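Local atomic coordinates of 7beta-hydroxysteroid dehydrogenase (Collinsella aerofaciens ATCC 25986, PDB entry 5GT9), a protein that catalyses the NADPH-dependent reduction of the 7-oxo group of 7-oxolithocholate to give ursodeoxycholate, a bile acid of the human gut. Residues Gly11-Ala16 with Met33-Val38; Arg40-Leu45 with Val62-Phe67. All coordinates share one frame; numbering follows the deposited sequence.

From the N terminus, the chain runs up strand 10-14, turns past the cofactor, returns through helix 19-30 and enters strand 34-39; interaction 1 closes that loop by pairing the two strands in parallel. Directly afterwards the chain passes through helix 42-56 into strand 60-64, and interaction 2 closes this second loop at the cofactor end, joining the start of the helix and the residues before it to the end of the strand and the loop after it. The two loops follow in series, neither nesting nor crossing. They are joined through the sheet, where Met-37 O lies 3.0 Å from Val-63 N, a probable hydrogen bond, and through Phe-67, which packs against Leu-14 and Val-38. Together they build one half of the NADP-binding Rossmann fold.

Interaction 1: residues Gly11-Ala16 with Met33-Val38; sequences GLILGA and MNVVMV. With NAP (NADP nicotinamide-adenine-dinucleotide phosphate), chain D.
One carbonyl, Val-38 O, takes two consecutive amides at the end of the pairing: Gly-15 N at 2.8 Å and, by a weak bond bent to 123°, Ala-16 N. The chain turns away from the sheet here, and Gly-15 passes so close to the cofactor, CA to NAP O4B 3.1 Å, that a CB would clash with the ribose; its backbone angles also suit a residue without a side chain. Before this turn the strands run parallel, with Gly-11 beside Val-35 and Leu-14 beside Val-38. Four regular backbone bonds join them, the straightest from Ile-13 N to Val-36 O.

On one face of the sheet Leu-12 bridges two valines. Its CG stands opposite its own backbone N (chi1 171°), and Leu-12 CD1 reaches over to Val-36 CG1 and Val-38 CG2, both 3.7 Å away. Leu-14 runs beside Val-38 in the same sense, with Leu-14 CD2 3.9 Å from Val-38 CG2. On the other face Ile-13 CG1 touches Val-35 CG1 more loosely, and Ala-16 CB meets Met-37 CB at 3.9 Å. Cys-25 of helix 19-30 covers Ile-13, Ala-16 and Met-37 there, while strand 85-90 pairs with the other edge of strand 10-14, through the backbones of Leu-12 and Leu-14. This is the first beta-alpha-beta unit of a Rossmann fold, its glycine-rich turn passing close to the adenosine ribose of NADP.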
# COMPACT_ATOMS: atom_id res chain seq x y z
N GLY B 11 31.05 6.20 -5.02
CA GLY B 11 29.89 5.81 -4.19
C GLY B 11 29.76 4.30 -4.14
O GLY B 11 30.10 3.58 -5.07
N LEU B 12 29.28 3.82 -3.00
CA LEU B 12 29.25 2.39 -2.69
C LEU B 12 27.77 1.91 -2.59
O LEU B 12 27.05 2.36 -1.72
CB LEU B 12 29.96 2.19 -1.38
CG LEU B 12 29.90 0.80 -0.69
CD1 LEU B 12 30.55 -0.23 -1.58
CD2 LEU B 12 30.65 0.94 0.66
N ILE B 13 27.38 0.98 -3.45
CA ILE B 13 26.00 0.45 -3.48
C ILE B 13 26.07 -0.94 -2.89
O ILE B 13 26.57 -1.86 -3.51
CB ILE B 13 25.33 0.50 -4.87
CG1 ILE B 13 25.50 1.92 -5.47
CG2 ILE B 13 23.86 0.12 -4.79
CD1 ILE B 13 25.05 3.08 -4.60
N LEU B 14 25.53 -1.11 -1.70
CA LEU B 14 25.60 -2.39 -1.00
C LEU B 14 24.29 -3.16 -1.34
O LEU B 14 23.25 -2.96 -0.72
CB LEU B 14 25.80 -2.20 0.48
CG LEU B 14 27.16 -1.55 0.78
CD1 LEU B 14 27.14 -0.90 2.12
CD2 LEU B 14 28.28 -2.57 0.71
N GLY B 15 24.39 -3.98 -2.36
CA GLY B 15 23.28 -4.80 -2.91
C GLY B 15 22.87 -4.19 -4.18
O GLY B 15 21.87 -3.47 -4.25
N ALA B 16 23.65 -4.45 -5.23
CA ALA B 16 23.64 -3.56 -6.37
C ALA B 16 23.05 -4.12 -7.64
O ALA B 16 22.87 -3.37 -8.63
CB ALA B 16 25.05 -3.10 -6.62
N MET B 33 29.57 10.22 -10.02
CA MET B 33 30.34 9.30 -9.18
C MET B 33 30.77 8.07 -9.88
O MET B 33 30.04 7.49 -10.67
CB MET B 33 29.53 8.89 -7.93
CG MET B 33 29.30 10.05 -6.99
SD MET B 33 28.63 9.52 -5.39
CE MET B 33 29.64 10.49 -4.28
N ASN B 34 31.97 7.59 -9.54
CA ASN B 34 32.40 6.24 -9.88
C ASN B 34 31.68 5.33 -8.87
O ASN B 34 31.29 5.82 -7.79
CB ASN B 34 33.91 6.08 -9.71
CG ASN B 34 34.69 7.01 -10.64
OD1 ASN B 34 34.29 7.27 -11.78
ND2 ASN B 34 35.79 7.52 -10.12
N VAL B 35 31.44 4.09 -9.28
CA VAL B 35 30.55 3.15 -8.55
C VAL B 35 31.25 1.88 -8.08
O VAL B 35 31.76 1.08 -8.90
CB VAL B 35 29.33 2.78 -9.41
CG1 VAL B 35 28.26 2.06 -8.61
CG2 VAL B 35 28.73 4.03 -10.03
N VAL B 36 31.23 1.66 -6.77
CA VAL B 36 31.53 0.34 -6.23
C VAL B 36 30.22 -0.41 -6.06
O VAL B 36 29.32 0.07 -5.35
CB VAL B 36 32.27 0.41 -4.89
CG1 VAL B 36 32.68 -0.99 -4.48
CG2 VAL B 36 33.44 1.36 -4.94
N MET B 37 30.08 -1.49 -6.77
CA MET B 37 28.87 -2.26 -6.84
C MET B 37 29.10 -3.59 -6.15
O MET B 37 29.92 -4.38 -6.60
CB MET B 37 28.46 -2.46 -8.31
CG MET B 37 28.46 -1.18 -9.14
SD MET B 37 28.62 -1.38 -10.94
CE MET B 37 28.12 -3.05 -11.12
N VAL B 38 28.36 -3.86 -5.09
CA VAL B 38 28.49 -5.04 -4.29
C VAL B 38 27.21 -5.89 -4.31
O VAL B 38 26.08 -5.38 -4.14
CB VAL B 38 28.78 -4.70 -2.84
CG1 VAL B 38 29.05 -5.95 -2.03
CG2 VAL B 38 29.90 -3.67 -2.71
PA NAP D . 16.53 -5.48 -4.98
O1A NAP D . 16.20 -4.03 -5.23
O2A NAP D . 16.72 -6.37 -6.18
O5B NAP D . 17.91 -5.58 -4.15
C5B NAP D . 19.11 -5.16 -4.76
C4B NAP D . 20.16 -6.26 -4.74
O4B NAP D . 20.73 -6.49 -3.47
C3B NAP D . 19.60 -7.59 -5.18
O3B NAP D . 19.40 -7.59 -6.58
C2B NAP D . 20.64 -8.55 -4.66
O2B NAP D . 21.45 -9.00 -5.78
C1B NAP D . 21.36 -7.73 -3.59
N9A NAP D . 21.40 -8.56 -2.40
C8A NAP D . 20.36 -9.20 -1.77
N7A NAP D . 20.82 -9.93 -0.76
C5A NAP D . 22.14 -9.77 -0.69
C6A NAP D . 23.20 -10.32 0.09
N6A NAP D . 22.96 -11.17 1.15
N1A NAP D . 24.42 -9.86 -0.17
C2A NAP D . 24.72 -9.00 -1.18
N3A NAP D . 23.79 -8.49 -1.95
C4A NAP D . 22.51 -8.84 -1.76
O3 NAP D . 15.68 -6.31 -3.89
PN NAP D . 14.36 -5.93 -3.07
O1N NAP D . 13.91 -7.22 -2.36
O2N NAP D . 13.45 -5.20 -4.03
O5D NAP D . 14.93 -5.02 -1.88
C5D NAP D . 15.57 -3.77 -2.15
C4D NAP D . 15.30 -2.87 -0.94
O4D NAP D . 13.99 -2.29 -1.08
C3D NAP D . 15.34 -3.57 0.40
O3D NAP D . 16.03 -2.79 1.35
C2D NAP D . 13.88 -3.75 0.76
O2D NAP D . 13.63 -3.88 2.15
C1D NAP D . 13.24 -2.52 0.11
N1N NAP D . 11.81 -2.79 -0.19
C2N NAP D . 11.48 -3.33 -1.40
C3N NAP D . 10.17 -3.62 -1.69
C7N NAP D . 9.74 -4.18 -3.00
O7N NAP D . 8.55 -4.16 -3.20
N7N NAP D . 10.64 -4.56 -3.96
C4N NAP D . 9.19 -3.32 -0.75
C5N NAP D . 9.53 -2.70 0.44
C6N NAP D . 10.89 -2.49 0.72
P2B NAP D . 22.38 -10.36 -5.64
O1X NAP D . 23.21 -10.42 -6.92
O2X NAP D . 23.22 -10.31 -4.47
O3X NAP D . 21.36 -11.49 -5.67

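Interaction 2: residues Arg40-Leu45 with Val62-Phe67; sequences RREEKL and VVRADF. With NAP (NADP nicotinamide-adenine-dinucleotide phosphate), chain D.
Val-62 starts the contact, setting CG1 3.6 Å from Leu-45 CB in the first turn of helix 42-56, with the CG of Glu-42 a little further off. Val-63 points away from the helix, and its side chain touches Val-36 and Val-38. Arg-64 reaches the residue before the N-cap: its chain bends at chi2 (-81°), and NE donates a hydrogen bond to Arg-40 O at 2.9 Å, in the carbonyl plane and on a lone pair, while its CG rests near Glu-42 CB. Ala-65 O lies 3.4 Å from Arg-40 CG. Asp-66 packs its carboxylate beside Arg-40 CD, the carboxylate and guanidinium planes 71° apart, and a water links OD2 to Arg-40 NH1. Asp-66 OD1 accepts from NAP N6A at 3.1 Å and from Ser-68 OG. Phe-67 gives its backbone N to adenine N1A, and C2A lies over the centre of its ring.

Over the adenine's other side sits the Arg-40 guanidinium, its face toward N7A. Arg-40 NE, 2.9 Å from NAP O2X, shares that oxygen with Arg-40 N, and NH2 donates to O3X; Arg-41 N and NE grip O1X. With an alanine here instead of Arg-40, the 2'-phosphate would probably keep just this residue's backbone N, losing NE and NH2, while the adenine lost its cover on that face and the water its link to NH1. Two arginines holding the 2'-phosphate, which NAD lacks, are consistent with a preference for NADP.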
# COMPACT_ATOMS: atom_id res chain seq x y z
N ARG B 40 25.95 -10.50 -4.73
CA ARG B 40 26.34 -11.90 -4.83
C ARG B 40 26.58 -12.39 -6.27
O ARG B 40 27.40 -13.30 -6.45
CB ARG B 40 25.30 -12.78 -4.14
CG ARG B 40 25.18 -12.55 -2.65
CD ARG B 40 23.90 -13.15 -2.07
NE ARG B 40 22.71 -12.61 -2.72
CZ ARG B 40 21.44 -12.96 -2.49
NH1 ARG B 40 21.15 -13.90 -1.60
NH2 ARG B 40 20.47 -12.40 -3.17
N ARG B 41 25.81 -11.89 -7.26
CA ARG B 41 25.93 -12.37 -8.66
C ARG B 41 27.00 -11.65 -9.44
O ARG B 41 26.70 -10.72 -10.16
CB ARG B 41 24.58 -12.30 -9.39
CG ARG B 41 23.58 -13.30 -8.81
CD ARG B 41 22.16 -13.06 -9.36
NE ARG B 41 21.65 -11.82 -8.79
CZ ARG B 41 20.47 -11.29 -9.04
NH1 ARG B 41 20.14 -10.14 -8.45
NH2 ARG B 41 19.61 -11.89 -9.84
N GLU B 42 28.24 -12.13 -9.29
CA GLU B 42 29.43 -11.42 -9.82
C GLU B 42 29.35 -11.20 -11.34
O GLU B 42 29.65 -10.11 -11.81
CB GLU B 42 30.73 -12.14 -9.44
CG GLU B 42 31.97 -11.29 -9.70
CD GLU B 42 33.31 -12.00 -9.42
OE1 GLU B 42 33.32 -13.03 -8.76
OE2 GLU B 42 34.37 -11.53 -9.90
N GLU B 43 28.94 -12.21 -12.09
CA GLU B 43 28.82 -12.06 -13.55
C GLU B 43 27.80 -10.99 -13.92
O GLU B 43 28.09 -10.10 -14.70
CB GLU B 43 28.40 -13.37 -14.23
CG GLU B 43 28.63 -13.32 -15.72
CD GLU B 43 27.51 -13.95 -16.53
OE1 GLU B 43 27.76 -15.00 -17.16
OE2 GLU B 43 26.38 -13.39 -16.55
N LYS B 44 26.63 -11.04 -13.29
CA LYS B 44 25.61 -10.06 -13.55
C LYS B 44 26.11 -8.64 -13.18
O LYS B 44 25.81 -7.67 -13.88
CB LYS B 44 24.37 -10.46 -12.75
CG LYS B 44 23.07 -10.07 -13.34
CD LYS B 44 22.03 -11.14 -13.09
CE LYS B 44 20.68 -10.73 -13.64
NZ LYS B 44 20.42 -9.28 -13.47
N LEU B 45 26.85 -8.51 -12.09
CA LEU B 45 27.40 -7.21 -11.69
C LEU B 45 28.38 -6.69 -12.77
O LEU B 45 28.44 -5.49 -13.04
CB LEU B 45 28.12 -7.32 -10.34
CG LEU B 45 27.13 -7.42 -9.12
CD1 LEU B 45 27.77 -8.01 -7.90
CD2 LEU B 45 26.49 -6.10 -8.79
N VAL B 62 33.61 -3.87 -9.17
CA VAL B 62 32.69 -4.94 -8.74
C VAL B 62 33.28 -5.68 -7.57
O VAL B 62 34.48 -6.10 -7.58
CB VAL B 62 32.39 -5.94 -9.89
CG1 VAL B 62 31.61 -7.16 -9.39
CG2 VAL B 62 31.67 -5.28 -11.04
N VAL B 63 32.46 -5.90 -6.53
CA VAL B 63 32.84 -6.63 -5.33
C VAL B 63 31.79 -7.71 -5.03
O VAL B 63 30.60 -7.42 -4.94
CB VAL B 63 32.95 -5.73 -4.11
CG1 VAL B 63 33.37 -6.54 -2.86
CG2 VAL B 63 33.93 -4.59 -4.37
N ARG B 64 32.22 -8.98 -5.02
CA ARG B 64 31.34 -10.08 -4.68
C ARG B 64 31.33 -10.30 -3.19
O ARG B 64 32.39 -10.56 -2.53
CB ARG B 64 31.81 -11.38 -5.39
CG ARG B 64 30.75 -12.42 -5.56
CD ARG B 64 30.51 -13.26 -4.32
NE ARG B 64 29.34 -14.14 -4.46
CZ ARG B 64 28.89 -15.00 -3.53
NH1 ARG B 64 29.51 -15.13 -2.36
NH2 ARG B 64 27.81 -15.74 -3.77
N ALA B 65 30.16 -10.16 -2.58
CA ALA B 65 30.06 -10.41 -1.16
C ALA B 65 28.61 -10.83 -0.85
O ALA B 65 27.66 -10.46 -1.57
CB ALA B 65 30.46 -9.17 -0.38
N ASP B 66 28.44 -11.58 0.24
CA ASP B 66 27.13 -12.04 0.66
C ASP B 66 26.92 -11.56 2.10
O ASP B 66 27.58 -12.00 3.07
CB ASP B 66 27.07 -13.59 0.58
CG ASP B 66 25.74 -14.17 1.03
OD1 ASP B 66 24.93 -13.46 1.71
OD2 ASP B 66 25.48 -15.35 0.66
N PHE B 67 26.01 -10.59 2.22
CA PHE B 67 25.84 -9.91 3.47
C PHE B 67 25.26 -10.79 4.58
O PHE B 67 25.21 -10.37 5.74
CB PHE B 67 24.93 -8.68 3.27
CG PHE B 67 25.42 -7.72 2.24
CD1 PHE B 67 26.74 -7.63 1.91
CD2 PHE B 67 24.54 -6.89 1.61
CE1 PHE B 67 27.18 -6.75 0.97
CE2 PHE B 67 24.96 -5.98 0.64
CZ PHE B 67 26.30 -5.95 0.30
PA NAP D . 16.53 -5.48 -4.98
O1A NAP D . 16.20 -4.03 -5.23
O2A NAP D . 16.72 -6.37 -6.18
O5B NAP D . 17.91 -5.58 -4.15
C5B NAP D . 19.11 -5.16 -4.76
C4B NAP D . 20.16 -6.26 -4.74
O4B NAP D . 20.73 -6.49 -3.47
C3B NAP D . 19.60 -7.59 -5.18
O3B NAP D . 19.40 -7.59 -6.58
C2B NAP D . 20.64 -8.55 -4.66
O2B NAP D . 21.45 -9.00 -5.78
C1B NAP D . 21.36 -7.73 -3.59
N9A NAP D . 21.40 -8.56 -2.40
C8A NAP D . 20.36 -9.20 -1.77
N7A NAP D . 20.82 -9.93 -0.76
C5A NAP D . 22.14 -9.77 -0.69
C6A NAP D . 23.20 -10.32 0.09
N6A NAP D . 22.96 -11.17 1.15
N1A NAP D . 24.42 -9.86 -0.17
C2A NAP D . 24.72 -9.00 -1.18
N3A NAP D . 23.79 -8.49 -1.95
C4A NAP D . 22.51 -8.84 -1.76
O3 NAP D . 15.68 -6.31 -3.89
PN NAP D . 14.36 -5.93 -3.07
O1N NAP D . 13.91 -7.22 -2.36
O2N NAP D . 13.45 -5.20 -4.03
O5D NAP D . 14.93 -5.02 -1.88
C5D NAP D . 15.57 -3.77 -2.15
C4D NAP D . 15.30 -2.87 -0.94
O4D NAP D . 13.99 -2.29 -1.08
C3D NAP D . 15.34 -3.57 0.40
O3D NAP D . 16.03 -2.79 1.35
C2D NAP D . 13.88 -3.75 0.76
O2D NAP D . 13.63 -3.88 2.15
C1D NAP D . 13.24 -2.52 0.11
N1N NAP D . 11.81 -2.79 -0.19
C2N NAP D . 11.48 -3.33 -1.40
C3N NAP D . 10.17 -3.62 -1.69
C7N NAP D . 9.74 -4.18 -3.00
O7N NAP D . 8.55 -4.16 -3.20
N7N NAP D . 10.64 -4.56 -3.96
C4N NAP D . 9.19 -3.32 -0.75
C5N NAP D . 9.53 -2.70 0.44
C6N NAP D . 10.89 -2.49 0.72
P2B NAP D . 22.38 -10.36 -5.64
O1X NAP D . 23.21 -10.42 -6.92
O2X NAP D . 23.22 -10.31 -4.47
O3X NAP D . 21.36 -11.49 -5.67
O HOH W 1 22.95 -15.69 0.11